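Local coordinates for uncharacterized protein (Legionella pneumophila subsp. pneumophila, PDB 5DGG), which probably acts as a ubiquitin-specific protease of the clan CA type and as a metaeffector of this intracellular pathogen, the chain being its central domain, at residues V52-I57 / K145-P150; D82-D87 / H141-E146; H9-L14 / F135-S140; L13-S18 / M56-P61. All blocks are in the same frame, centred on the assembly; numbering follows the deposited sequence.

Contact 1. Residues V52-I57 / K145-P150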
loop_
_atom_site.group_PDB
_atom_site.type_symbol
_atom_site.label_atom_id
_atom_site.label_comp_id
_atom_site.label_asym_id
_atom_site.label_seq_id
_atom_site.Cartn_x
_atom_site.Cartn_y
_atom_site.Cartn_z
ATOM N N VAL A 52 -1.805 15.705 8.089
ATOM C CA VAL A 52 -1.621 14.353 7.573
ATOM C C VAL A 52 -0.994 13.511 8.657
ATOM O O VAL A 52 0.023 13.897 9.250
ATOM C CB VAL A 52 -0.663 14.363 6.370
ATOM C CG1 VAL A 52 -0.304 12.936 5.955
ATOM C CG2 VAL A 52 -1.286 15.135 5.238
ATOM N N HIS A 53 -1.612 12.369 8.943
ATOM C CA HIS A 53 -1.068 11.470 9.926
ATOM C C HIS A 53 -0.634 10.109 9.358
ATOM O O HIS A 53 0.217 9.445 9.937
ATOM C CB HIS A 53 -2.068 11.226 11.020
ATOM C CG HIS A 53 -1.442 10.583 12.189
ATOM N ND1 HIS A 53 -0.716 11.291 13.120
ATOM C CD2 HIS A 53 -1.313 9.281 12.519
ATOM C CE1 HIS A 53 -0.238 10.452 14.024
ATOM N NE2 HIS A 53 -0.568 9.224 13.664
ATOM N N TYR A 54 -1.234 9.697 8.249
ATOM C CA TYR A 54 -0.908 8.431 7.620
ATOM C C TYR A 54 -0.678 8.640 6.124
ATOM O O TYR A 54 -1.366 9.427 5.491
ATOM C CB TYR A 54 -2.014 7.430 7.780
ATOM C CG TYR A 54 -2.428 7.176 9.167
ATOM C CD1 TYR A 54 -1.746 6.257 9.918
ATOM C CD2 TYR A 54 -3.542 7.807 9.731
ATOM C CE1 TYR A 54 -2.084 5.991 11.209
ATOM C CE2 TYR A 54 -3.898 7.549 11.071
ATOM C CZ TYR A 54 -3.169 6.599 11.774
ATOM O OH TYR A 54 -3.404 6.228 13.103
ATOM N N ILE A 55 0.310 7.931 5.567
ATOM C CA ILE A 55 0.623 7.971 4.131
ATOM C C ILE A 55 0.777 6.535 3.644
ATOM O O ILE A 55 1.579 5.819 4.201
ATOM C CB ILE A 55 1.909 8.762 3.847
ATOM C CG1 ILE A 55 1.815 10.180 4.406
ATOM C CG2 ILE A 55 2.099 8.823 2.352
ATOM C CD1 ILE A 55 3.062 11.039 4.381
ATOM N N MET A 56 -0.021 6.122 2.656
ATOM C CA MET A 56 0.079 4.821 2.024
ATOM C C MET A 56 0.684 4.925 0.619
ATOM O O MET A 56 0.350 5.821 -0.170
ATOM C CB MET A 56 -1.276 4.164 1.846
ATOM C CG MET A 56 -2.244 4.247 2.995
ATOM S SD MET A 56 -3.538 3.053 2.575
ATOM C CE MET A 56 -4.478 3.264 4.029
ATOM N N ILE A 57 1.487 3.967 0.247
ATOM C CA ILE A 57 2.025 3.939 -1.134
ATOM C C ILE A 57 1.955 2.555 -1.697
ATOM O O ILE A 57 2.521 1.637 -1.123
ATOM C CB ILE A 57 3.518 4.418 -1.217
ATOM C CG1 ILE A 57 3.760 5.656 -0.362
ATOM C CG2 ILE A 57 3.879 4.677 -2.692
ATOM C CD1 ILE A 57 5.185 6.214 -0.416
ATOM N N LYS A 145 -9.318 1.333 7.121
ATOM C CA LYS A 145 -10.207 1.109 8.286
ATOM C C LYS A 145 -9.442 1.202 9.610
ATOM O O LYS A 145 -9.858 1.944 10.531
ATOM C CB LYS A 145 -10.876 -0.273 8.144
ATOM C CG LYS A 145 -11.882 -0.632 9.250
ATOM C CD LYS A 145 -12.386 -2.060 9.049
ATOM C CE LYS A 145 -13.566 -2.378 9.942
ATOM N NZ LYS A 145 -14.176 -3.675 9.529
ATOM N N GLU A 146 -8.335 0.481 9.723
ATOM C CA GLU A 146 -7.536 0.517 10.935
ATOM C C GLU A 146 -7.138 1.934 11.271
ATOM O O GLU A 146 -7.123 2.296 12.434
ATOM C CB GLU A 146 -6.241 -0.316 10.883
ATOM C CG GLU A 146 -6.362 -1.829 10.873
ATOM C CD GLU A 146 -4.979 -2.507 10.677
ATOM O OE1 GLU A 146 -4.977 -3.665 10.229
ATOM O OE2 GLU A 146 -3.886 -1.905 10.956
ATOM N N PHE A 147 -6.827 2.747 10.277
ATOM C CA PHE A 147 -6.383 4.109 10.542
ATOM C C PHE A 147 -7.534 5.052 10.859
ATOM O O PHE A 147 -7.297 6.259 11.058
ATOM C CB PHE A 147 -5.618 4.696 9.366
ATOM C CG PHE A 147 -4.324 4.006 9.064
ATOM C CD1 PHE A 147 -3.657 3.253 10.011
ATOM C CD2 PHE A 147 -3.757 4.161 7.830
ATOM C CE1 PHE A 147 -2.438 2.661 9.715
ATOM C CE2 PHE A 147 -2.578 3.546 7.500
ATOM C CZ PHE A 147 -1.898 2.804 8.442
ATOM N N GLY A 148 -8.750 4.505 10.938
ATOM C CA GLY A 148 -9.909 5.261 11.422
ATOM C C GLY A 148 -10.659 5.976 10.332
ATOM O O GLY A 148 -11.383 6.904 10.623
ATOM N N ALA A 149 -10.514 5.550 9.081
ATOM C CA ALA A 149 -11.238 6.182 7.987
ATOM C C ALA A 149 -12.727 5.919 8.196
ATOM O O ALA A 149 -13.096 4.937 8.828
ATOM C CB ALA A 149 -10.804 5.599 6.648
ATOM N N PRO A 150 -13.573 6.771 7.637
ATOM C CA PRO A 150 -15.010 6.591 7.814
ATOM C C PRO A 150 -15.545 5.511 6.906
ATOM O O PRO A 150 -15.025 5.308 5.825
ATOM C CB PRO A 150 -15.599 7.951 7.426
ATOM C CG PRO A 150 -14.579 8.587 6.550
ATOM C CD PRO A 150 -13.236 7.994 6.883
#

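Contact 2. Residues D82-D87 / H141-E146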
loop_
_atom_site.group_PDB
_atom_site.type_symbol
_atom_site.label_atom_id
_atom_site.label_comp_id
_atom_site.label_asym_id
_atom_site.label_seq_id
_atom_site.Cartn_x
_atom_site.Cartn_y
_atom_site.Cartn_z
ATOM N N ASP A 82 6.565 5.361 11.998
ATOM C CA ASP A 82 6.411 3.930 11.811
ATOM C C ASP A 82 6.244 3.657 10.363
ATOM O O ASP A 82 5.397 4.270 9.704
ATOM C CB ASP A 82 5.178 3.389 12.583
ATOM C CG ASP A 82 5.497 2.911 13.971
ATOM O OD1 ASP A 82 6.525 3.360 14.547
ATOM O OD2 ASP A 82 4.700 2.055 14.495
ATOM N N LEU A 83 7.021 2.732 9.831
ATOM C CA LEU A 83 6.958 2.399 8.453
ATOM C C LEU A 83 6.683 0.879 8.283
ATOM O O LEU A 83 7.558 0.034 8.570
ATOM C CB LEU A 83 8.300 2.759 7.854
ATOM C CG LEU A 83 8.449 2.531 6.394
ATOM C CD1 LEU A 83 7.520 3.489 5.640
ATOM C CD2 LEU A 83 9.923 2.641 5.988
ATOM N N GLU A 84 5.480 0.532 7.897
ATOM C CA GLU A 84 5.131 -0.877 7.672
ATOM C C GLU A 84 5.312 -1.213 6.203
ATOM O O GLU A 84 4.777 -0.512 5.329
ATOM C CB GLU A 84 3.685 -1.150 8.073
ATOM C CG GLU A 84 3.220 -2.536 7.687
ATOM C CD GLU A 84 1.777 -2.880 8.067
ATOM O OE1 GLU A 84 1.101 -2.045 8.723
ATOM O OE2 GLU A 84 1.303 -3.975 7.643
ATOM N N LEU A 85 6.071 -2.257 5.936
ATOM C CA LEU A 85 6.324 -2.745 4.599
ATOM C C LEU A 85 5.685 -4.091 4.395
ATOM O O LEU A 85 6.086 -5.062 5.022
ATOM C CB LEU A 85 7.840 -2.826 4.370
ATOM C CG LEU A 85 8.642 -1.541 4.612
ATOM C CD1 LEU A 85 10.164 -1.713 4.380
ATOM C CD2 LEU A 85 8.119 -0.403 3.785
ATOM N N PHE A 86 4.620 -4.137 3.580
ATOM C CA PHE A 86 3.740 -5.312 3.408
ATOM C C PHE A 86 4.061 -6.024 2.095
ATOM O O PHE A 86 4.068 -5.416 1.040
ATOM C CB PHE A 86 2.268 -4.876 3.411
ATOM C CG PHE A 86 1.299 -5.932 2.990
ATOM C CD1 PHE A 86 0.891 -6.905 3.875
ATOM C CD2 PHE A 86 0.803 -5.950 1.688
ATOM C CE1 PHE A 86 -0.025 -7.870 3.486
ATOM C CE2 PHE A 86 -0.114 -6.890 1.305
ATOM C CZ PHE A 86 -0.542 -7.853 2.216
ATOM N N ASP A 87 4.338 -7.310 2.184
ATOM C CA ASP A 87 4.518 -8.119 1.001
ATOM C C ASP A 87 3.459 -9.244 1.002
ATOM O O ASP A 87 3.367 -10.026 1.963
ATOM C CB ASP A 87 5.925 -8.683 1.051
ATOM C CG ASP A 87 6.302 -9.449 -0.191
ATOM O OD1 ASP A 87 5.446 -10.143 -0.769
ATOM O OD2 ASP A 87 7.489 -9.390 -0.576
ATOM N N HIS A 141 -7.053 -1.213 1.903
ATOM C CA HIS A 141 -8.382 -0.980 2.452
ATOM C C HIS A 141 -8.442 -1.360 3.949
ATOM O O HIS A 141 -8.971 -0.621 4.758
ATOM C CB HIS A 141 -9.413 -1.738 1.627
ATOM C CG HIS A 141 -9.736 -1.079 0.325
ATOM N ND1 HIS A 141 -10.647 -0.052 0.225
ATOM C CD2 HIS A 141 -9.224 -1.241 -0.909
ATOM C CE1 HIS A 141 -10.706 0.366 -1.025
ATOM N NE2 HIS A 141 -9.854 -0.340 -1.733
ATOM N N LYS A 142 -7.885 -2.505 4.319
ATOM C CA LYS A 142 -7.837 -2.889 5.704
ATOM C C LYS A 142 -7.131 -1.825 6.543
ATOM O O LYS A 142 -7.612 -1.469 7.645
ATOM C CB LYS A 142 -7.111 -4.209 5.852
ATOM C CG LYS A 142 -6.924 -4.620 7.309
ATOM C CD LYS A 142 -6.086 -5.877 7.458
ATOM C CE LYS A 142 -6.349 -6.455 8.853
ATOM N NZ LYS A 142 -5.489 -7.625 9.126
ATOM N N LYS A 143 -6.003 -1.306 6.035
ATOM C CA LYS A 143 -5.312 -0.242 6.769
ATOM C C LYS A 143 -6.124 1.051 6.869
ATOM O O LYS A 143 -6.082 1.754 7.884
ATOM C CB LYS A 143 -3.912 0.053 6.191
ATOM C CG LYS A 143 -2.944 -1.083 6.227
ATOM C CD LYS A 143 -2.654 -1.723 7.549
ATOM C CE LYS A 143 -2.101 -0.799 8.591
ATOM N NZ LYS A 143 -1.524 -1.639 9.710
ATOM N N MET A 144 -6.851 1.359 5.808
ATOM C CA MET A 144 -7.708 2.504 5.760
ATOM C C MET A 144 -8.682 2.480 6.934
ATOM O O MET A 144 -8.801 3.461 7.696
ATOM C CB MET A 144 -8.457 2.513 4.429
ATOM C CG MET A 144 -9.028 3.825 4.056
ATOM S SD MET A 144 -7.767 5.033 3.545
ATOM C CE MET A 144 -8.950 6.361 3.391
ATOM N N LYS A 145 -9.318 1.333 7.121
ATOM C CA LYS A 145 -10.207 1.109 8.286
ATOM C C LYS A 145 -9.442 1.202 9.610
ATOM O O LYS A 145 -9.858 1.944 10.531
ATOM C CB LYS A 145 -10.876 -0.273 8.144
ATOM C CG LYS A 145 -11.882 -0.632 9.250
ATOM C CD LYS A 145 -12.386 -2.060 9.049
ATOM C CE LYS A 145 -13.566 -2.378 9.942
ATOM N NZ LYS A 145 -14.176 -3.675 9.529
ATOM N N GLU A 146 -8.335 0.481 9.723
ATOM C CA GLU A 146 -7.536 0.517 10.935
ATOM C C GLU A 146 -7.138 1.934 11.271
ATOM O O GLU A 146 -7.123 2.296 12.434
ATOM C CB GLU A 146 -6.241 -0.316 10.883
ATOM C CG GLU A 146 -6.362 -1.829 10.873
ATOM C CD GLU A 146 -4.979 -2.507 10.677
ATOM O OE1 GLU A 146 -4.977 -3.665 10.229
ATOM O OE2 GLU A 146 -3.886 -1.905 10.956
#

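Contact 3. Residues H9-L14 / F135-S140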
loop_
_atom_site.group_PDB
_atom_site.type_symbol
_atom_site.label_atom_id
_atom_site.label_comp_id
_atom_site.label_asym_id
_atom_site.label_seq_id
_atom_site.Cartn_x
_atom_site.Cartn_y
_atom_site.Cartn_z
ATOM N N HIS A 9 -2.997 1.088 -13.653
ATOM C CA HIS A 9 -4.326 1.673 -13.750
ATOM C C HIS A 9 -5.316 0.882 -12.918
ATOM O O HIS A 9 -6.195 1.460 -12.300
ATOM C CB HIS A 9 -4.810 1.812 -15.211
ATOM C CG HIS A 9 -4.897 0.520 -15.963
ATOM N ND1 HIS A 9 -3.865 0.039 -16.745
ATOM C CD2 HIS A 9 -5.908 -0.377 -16.086
ATOM C CE1 HIS A 9 -4.230 -1.105 -17.300
ATOM N NE2 HIS A 9 -5.462 -1.384 -16.914
ATOM N N ASP A 10 -5.156 -0.436 -12.878
ATOM C CA ASP A 10 -6.008 -1.299 -12.051
ATOM C C ASP A 10 -5.845 -0.923 -10.589
ATOM O O ASP A 10 -6.838 -0.828 -9.870
ATOM C CB ASP A 10 -5.644 -2.773 -12.212
ATOM C CG ASP A 10 -5.741 -3.254 -13.648
ATOM O OD1 ASP A 10 -6.736 -2.910 -14.321
ATOM O OD2 ASP A 10 -4.843 -4.006 -14.081
ATOM N N MET A 11 -4.596 -0.702 -10.151
ATOM C CA MET A 11 -4.361 -0.330 -8.742
ATOM C C MET A 11 -4.974 1.045 -8.480
ATOM O O MET A 11 -5.636 1.265 -7.463
ATOM C CB MET A 11 -2.869 -0.286 -8.397
ATOM C CG MET A 11 -2.090 -1.595 -8.553
ATOM S SD MET A 11 -2.652 -2.858 -7.394
ATOM C CE MET A 11 -1.852 -2.162 -5.917
ATOM N N THR A 12 -4.730 1.984 -9.391
ATOM C CA THR A 12 -5.282 3.335 -9.247
ATOM C C THR A 12 -6.797 3.271 -9.047
ATOM O O THR A 12 -7.329 3.891 -8.152
ATOM C CB THR A 12 -4.897 4.198 -10.447
ATOM O OG1 THR A 12 -3.466 4.302 -10.493
ATOM C CG2 THR A 12 -5.514 5.575 -10.332
ATOM N N LEU A 13 -7.474 2.438 -9.817
ATOM C CA LEU A 13 -8.922 2.348 -9.730
ATOM C C LEU A 13 -9.361 1.783 -8.387
ATOM O O LEU A 13 -10.294 2.315 -7.773
ATOM C CB LEU A 13 -9.490 1.488 -10.875
ATOM C CG LEU A 13 -10.951 1.745 -11.253
ATOM C CD1 LEU A 13 -11.096 3.134 -11.868
ATOM C CD2 LEU A 13 -11.481 0.674 -12.201
ATOM N N LEU A 14 -8.685 0.737 -7.907
ATOM C CA LEU A 14 -9.189 -0.005 -6.750
ATOM C C LEU A 14 -8.624 0.391 -5.377
ATOM O O LEU A 14 -9.234 0.102 -4.361
ATOM C CB LEU A 14 -8.963 -1.490 -6.947
ATOM C CG LEU A 14 -9.949 -2.418 -6.238
ATOM C CD1 LEU A 14 -11.400 -1.930 -6.248
ATOM C CD2 LEU A 14 -9.886 -3.743 -6.963
ATOM N N PHE A 135 -3.977 -8.562 -3.224
ATOM C CA PHE A 135 -3.595 -8.516 -1.812
ATOM C C PHE A 135 -3.240 -7.108 -1.362
ATOM O O PHE A 135 -3.679 -6.681 -0.294
ATOM C CB PHE A 135 -2.412 -9.464 -1.507
ATOM C CG PHE A 135 -2.811 -10.923 -1.302
ATOM C CD1 PHE A 135 -3.099 -11.393 -0.049
ATOM C CD2 PHE A 135 -2.857 -11.822 -2.366
ATOM C CE1 PHE A 135 -3.475 -12.712 0.151
ATOM C CE2 PHE A 135 -3.224 -13.143 -2.188
ATOM C CZ PHE A 135 -3.534 -13.589 -0.924
ATOM N N THR A 136 -2.432 -6.389 -2.142
ATOM C CA THR A 136 -1.982 -5.082 -1.722
ATOM C C THR A 136 -3.163 -4.080 -1.674
ATOM O O THR A 136 -3.265 -3.266 -0.736
ATOM C CB THR A 136 -0.795 -4.616 -2.634
ATOM O OG1 THR A 136 0.340 -5.456 -2.370
ATOM C CG2 THR A 136 -0.458 -3.199 -2.341
ATOM N N CYS A 137 -4.080 -4.164 -2.638
ATOM C CA CYS A 137 -5.250 -3.300 -2.671
ATOM C C CYS A 137 -6.151 -3.561 -1.497
ATOM O O CYS A 137 -6.578 -2.625 -0.758
ATOM C CB CYS A 137 -6.043 -3.476 -3.962
ATOM S SG CYS A 137 -5.352 -2.588 -5.353
ATOM N N ALA A 138 -6.395 -4.848 -1.240
ATOM C CA ALA A 138 -7.277 -5.216 -0.151
ATOM C C ALA A 138 -6.646 -4.893 1.198
ATOM O O ALA A 138 -7.316 -4.418 2.122
ATOM C CB ALA A 138 -7.642 -6.680 -0.220
ATOM N N TYR A 139 -5.361 -5.169 1.334
ATOM C CA TYR A 139 -4.659 -4.820 2.583
ATOM C C TYR A 139 -4.671 -3.294 2.862
ATOM O O TYR A 139 -4.798 -2.864 4.042
ATOM C CB TYR A 139 -3.259 -5.447 2.619
ATOM C CG TYR A 139 -2.557 -5.392 3.978
ATOM C CD1 TYR A 139 -2.794 -6.339 4.926
ATOM C CD2 TYR A 139 -1.650 -4.360 4.284
ATOM C CE1 TYR A 139 -2.216 -6.289 6.178
ATOM C CE2 TYR A 139 -1.017 -4.306 5.519
ATOM C CZ TYR A 139 -1.312 -5.281 6.474
ATOM O OH TYR A 139 -0.726 -5.298 7.701
ATOM N N SER A 140 -4.554 -2.507 1.781
ATOM C CA SER A 140 -4.610 -1.084 1.873
ATOM C C SER A 140 -5.995 -0.594 2.385
ATOM O O SER A 140 -6.117 0.375 3.154
ATOM C CB SER A 140 -4.254 -0.456 0.518
ATOM O OG SER A 140 -2.898 -0.741 0.165
#

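Contact 4. Residues L13-S18 / M56-P61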
loop_
_atom_site.group_PDB
_atom_site.type_symbol
_atom_site.label_atom_id
_atom_site.label_comp_id
_atom_site.label_asym_id
_atom_site.label_seq_id
_atom_site.Cartn_x
_atom_site.Cartn_y
_atom_site.Cartn_z
ATOM N N LEU A 13 -7.474 2.438 -9.817
ATOM C CA LEU A 13 -8.922 2.348 -9.730
ATOM C C LEU A 13 -9.361 1.783 -8.387
ATOM O O LEU A 13 -10.294 2.315 -7.773
ATOM C CB LEU A 13 -9.490 1.488 -10.875
ATOM C CG LEU A 13 -10.951 1.745 -11.253
ATOM C CD1 LEU A 13 -11.096 3.134 -11.868
ATOM C CD2 LEU A 13 -11.481 0.674 -12.201
ATOM N N LEU A 14 -8.685 0.737 -7.907
ATOM C CA LEU A 14 -9.189 -0.005 -6.750
ATOM C C LEU A 14 -8.624 0.391 -5.377
ATOM O O LEU A 14 -9.234 0.102 -4.361
ATOM C CB LEU A 14 -8.963 -1.490 -6.947
ATOM C CG LEU A 14 -9.949 -2.418 -6.238
ATOM C CD1 LEU A 14 -11.400 -1.930 -6.248
ATOM C CD2 LEU A 14 -9.886 -3.743 -6.963
ATOM N N MET A 15 -7.452 0.998 -5.349
ATOM C CA MET A 15 -6.869 1.490 -4.093
ATOM C C MET A 15 -7.827 2.458 -3.393
ATOM O O MET A 15 -8.585 3.166 -4.047
ATOM C CB MET A 15 -5.511 2.161 -4.339
ATOM C CG MET A 15 -4.340 1.197 -4.533
ATOM S SD MET A 15 -3.766 0.357 -3.039
ATOM C CE MET A 15 -3.099 1.761 -2.095
ATOM N N PRO A 16 -7.805 2.479 -2.055
ATOM C CA PRO A 16 -8.530 3.540 -1.319
ATOM C C PRO A 16 -7.974 4.898 -1.741
ATOM O O PRO A 16 -6.864 4.965 -2.280
ATOM C CB PRO A 16 -8.184 3.274 0.154
ATOM C CG PRO A 16 -6.980 2.395 0.132
ATOM C CD PRO A 16 -6.956 1.655 -1.176
ATOM N N LYS A 17 -8.762 5.939 -1.532
ATOM C CA LYS A 17 -8.419 7.289 -1.924
ATOM C C LYS A 17 -8.121 8.063 -0.664
ATOM O O LYS A 17 -8.686 7.752 0.388
ATOM C CB LYS A 17 -9.612 7.981 -2.621
ATOM C CG LYS A 17 -10.186 7.256 -3.826
ATOM C CD LYS A 17 -9.190 7.199 -4.957
ATOM C CE LYS A 17 -9.324 5.901 -5.763
ATOM N NZ LYS A 17 -7.992 5.510 -6.330
ATOM N N SER A 18 -7.286 9.091 -0.780
ATOM C CA SER A 18 -6.982 9.972 0.312
ATOM C C SER A 18 -8.246 10.516 0.899
ATOM O O SER A 18 -9.188 10.866 0.170
ATOM C CB SER A 18 -6.137 11.159 -0.135
ATOM O OG SER A 18 -4.953 10.706 -0.754
ATOM N N MET A 56 -0.021 6.122 2.656
ATOM C CA MET A 56 0.079 4.821 2.024
ATOM C C MET A 56 0.684 4.925 0.619
ATOM O O MET A 56 0.350 5.821 -0.170
ATOM C CB MET A 56 -1.276 4.164 1.846
ATOM C CG MET A 56 -2.244 4.247 2.995
ATOM S SD MET A 56 -3.538 3.053 2.575
ATOM C CE MET A 56 -4.478 3.264 4.029
ATOM N N ILE A 57 1.487 3.967 0.247
ATOM C CA ILE A 57 2.025 3.939 -1.134
ATOM C C ILE A 57 1.955 2.555 -1.697
ATOM O O ILE A 57 2.521 1.637 -1.123
ATOM C CB ILE A 57 3.518 4.418 -1.217
ATOM C CG1 ILE A 57 3.760 5.656 -0.362
ATOM C CG2 ILE A 57 3.879 4.677 -2.692
ATOM C CD1 ILE A 57 5.185 6.214 -0.416
ATOM N N PRO A 58 1.266 2.361 -2.836
ATOM C CA PRO A 58 1.410 1.086 -3.481
ATOM C C PRO A 58 2.659 1.031 -4.341
ATOM O O PRO A 58 2.866 1.898 -5.167
ATOM C CB PRO A 58 0.139 0.965 -4.315
ATOM C CG PRO A 58 -0.279 2.410 -4.576
ATOM C CD PRO A 58 0.446 3.299 -3.628
ATOM N N VAL A 59 3.505 0.039 -4.138
ATOM C CA VAL A 59 4.809 0.015 -4.811
ATOM C C VAL A 59 4.922 -1.214 -5.701
ATOM O O VAL A 59 4.824 -2.352 -5.244
ATOM C CB VAL A 59 5.969 0.029 -3.824
ATOM C CG1 VAL A 59 7.312 0.013 -4.536
ATOM C CG2 VAL A 59 5.876 1.242 -2.923
ATOM N N GLY A 60 5.114 -0.960 -6.980
ATOM C CA GLY A 60 5.314 -2.018 -7.934
ATOM C C GLY A 60 6.517 -1.768 -8.806
ATOM O O GLY A 60 7.469 -1.180 -8.375
ATOM N N PRO A 61 6.471 -2.242 -10.058
ATOM C CA PRO A 61 5.324 -2.925 -10.632
ATOM C C PRO A 61 5.539 -4.401 -10.491
ATOM O O PRO A 61 6.508 -4.833 -9.851
ATOM C CB PRO A 61 5.393 -2.489 -12.090
ATOM C CG PRO A 61 6.856 -2.518 -12.352
ATOM C CD PRO A 61 7.549 -2.135 -11.055
#

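Contact 1. Residues V52-I57 / K145-P150
Tyr54 opens strand 54-60 by laying its ring almost flat against that of Phe147, just beyond the end of helix 132-146. The pair is an offset stack, with centroids 3.9 Å apart and planes turned by only 8°. Each ring is slid so that one atom of it sits over the centre of the other: Phe147 CG over the tyrosine, Tyr54 CD1 over the phenylalanine. Phe147 CB adds a CH-pi contact, 3.7 Å from the centroid of the Tyr54 ring. On the opposite face of that ring lies His53 CD2, near the rim, so the tyrosine is held between two aromatic residues. Two positions on, Met56 comes in beside the stack. Its chain runs extended past CG, and the methyl CE stops 4.0 Å from Phe147 CE2, approaching the ring obliquely. Phe147 owes its place to the turn at the helix end, where Gly148, with positive phi, closes a Schellman motif and its N bonds to Lys145 O at 2.8 Å. No hydrogen bond joins the two segments. Attachment of the helix end to the strand therefore rests here on dispersion between stacked rings and on shape, with the thioether methyl extending the apolar patch inward.

Contact 2. Residues D82-D87 / H141-E146
A buried salt bridge between Glu84 and Lys143 spans the gap from strand 81-86 to helix 132-146, where the nearest CA atoms, those of Glu84 and Lys143, are still 10.5 Å apart. The ionic part comes first. Lys143 NZ lies 2.8 Å from Glu84 OE1 and uses the syn lone pair of that oxygen. The same ammonium reaches back to its own helix, 2.7 Å from Glu146 OE2, which it meets on the syn side but 30° out of the carboxylate plane. The two acid oxygens, Glu84 OE1 and Glu146 OE2, remain 5.5 Å apart, and the shared lysine charge probably offsets their repulsion. The conformations are complementary: Glu84 stretches straight out from the strand, whereas Lys143 folds at chi2 (-56°) and chi3, curling its amino group between the acids. Hydrogen bonds hold the other carboxylate oxygen, Glu84 OE2, which is bonded to Tyr139 OH and Thr120 OG1. Aromatic packing runs alongside: Tyr68 of strand 65-70 touches Lys143, and Phe86 is stacked on Tyr139 of the helix. Such a charge network, with one lysine linking acids of a sheet and a helix, belongs here to the interface between helix 132-146 and the mixed sheet, an alpha/beta packing consistent with the clan CA peptidases.

Contact 3. Residues H9-L14 / F135-S140
Thr136 O is gripped twice from within its own helix: Ser140 N approaches at 2.9 Å, and Ser140 OG donates to it at 2.7 Å, the two arriving from opposite faces of the carbonyl plane. The hydroxyl is tilted 31° out of that plane, and its oxygen also pairs with Tyr68 OH, which ties the helix to the sheet. This helix, 132-146, runs nearly parallel to the N-terminal helix 8-14, the short segments enclosing 19° with axes 10.2 Å apart, a helix pair within a mixed alpha/beta fold. No hydrogen bond passes between the two segments, and sulfur fills the gap instead. Met11 starts beside the interface and then bends at chi2 (-65°) and chi3, which carries its thioether across to Cys137. There Met11 SD lies 3.4 Å from Cys137 SG, a packing contact of two sulfurs, with Met11 CE at 3.6 Å from the same SG. The Thr136 side chain divides its roles, OG1 bonding back to Cys132 O while the methyl turns to the methionine. Leu14, nearly one turn further along, covers Cys137, its CB 4.1 Å from Cys137 SG, and continues toward Leu158 and the helix 171-183. Met11 and Thr136 cross at about a right angle, Met11 CE resting 4.0 Å from Thr136 CG2.

Contact 4. Residues L13-S18 / M56-P61
Met15 and Pro16, where the chain leaves helix 8-14, press on Pro58 and Met56 of strand 54-60, an internal strand of the mixed sheet at the heart of this alpha/beta fold. The first shell is wholly apolar. The methyl of Met15 lies over the proline ring, toward its CB-CG side, with Met15 CE 3.8 Å from Pro58 CG and 4.0 Å from Pro58 CB, while Met15 SD stands a little farther off. A second, looser touch joins Pro16 CG to Met56 SD at 4.3 Å. Met15 reaches its partner by folding back on itself, with chi2 at -73° and chi3 at -67°, so that the methyl drops onto the ring. Met56 does the opposite: its extended chain (chi3 178°) passes Pro16 and carries its methyl on toward helix 132-146.

In the next shell, that helix supplies Ser140, which packs on both Met15 and Pro16, together with His141 and Met144 against Pro16. Val24 of strand 22-29 lies beside Met15. Polar bonds then set the course of the backbone. His141 NE2 is bonded to Leu14 O at the helix end, and Ser18 OG to Val24 N, which pins the departing chain to the sheet. The strand is held by its own neighbours, Met56 pairing with Val23 and Met25, and Pro58 with Leu28. Lys17 curls back over the exit, where its NZ bonds to Thr12 O and makes a weak bond of 3.3 Å to Met15 O.

In the fold
Helix 132-146 is the common element of contacts 1, 2 and 3, while contact 4, between the N-terminal helix exit and strand 54-60, packs against the same helix. Contacts 2, 3 and 4 are buried; contact 1, at the end of the helix, is only partly so. The chemistry follows this placing. Aromatic stacking secures the helix end in contact 1, an ionic network ties the helix to a second strand in contact 2, sulfur and methyl groups fill contact 3, and methionines against proline rings fill contact 4. Met56 serves both contact 1 and contact 4, joining the two sites on strand 54-60, and the bond from His141 to Leu14 O links contact 2 with the N-terminal helix of contact 3.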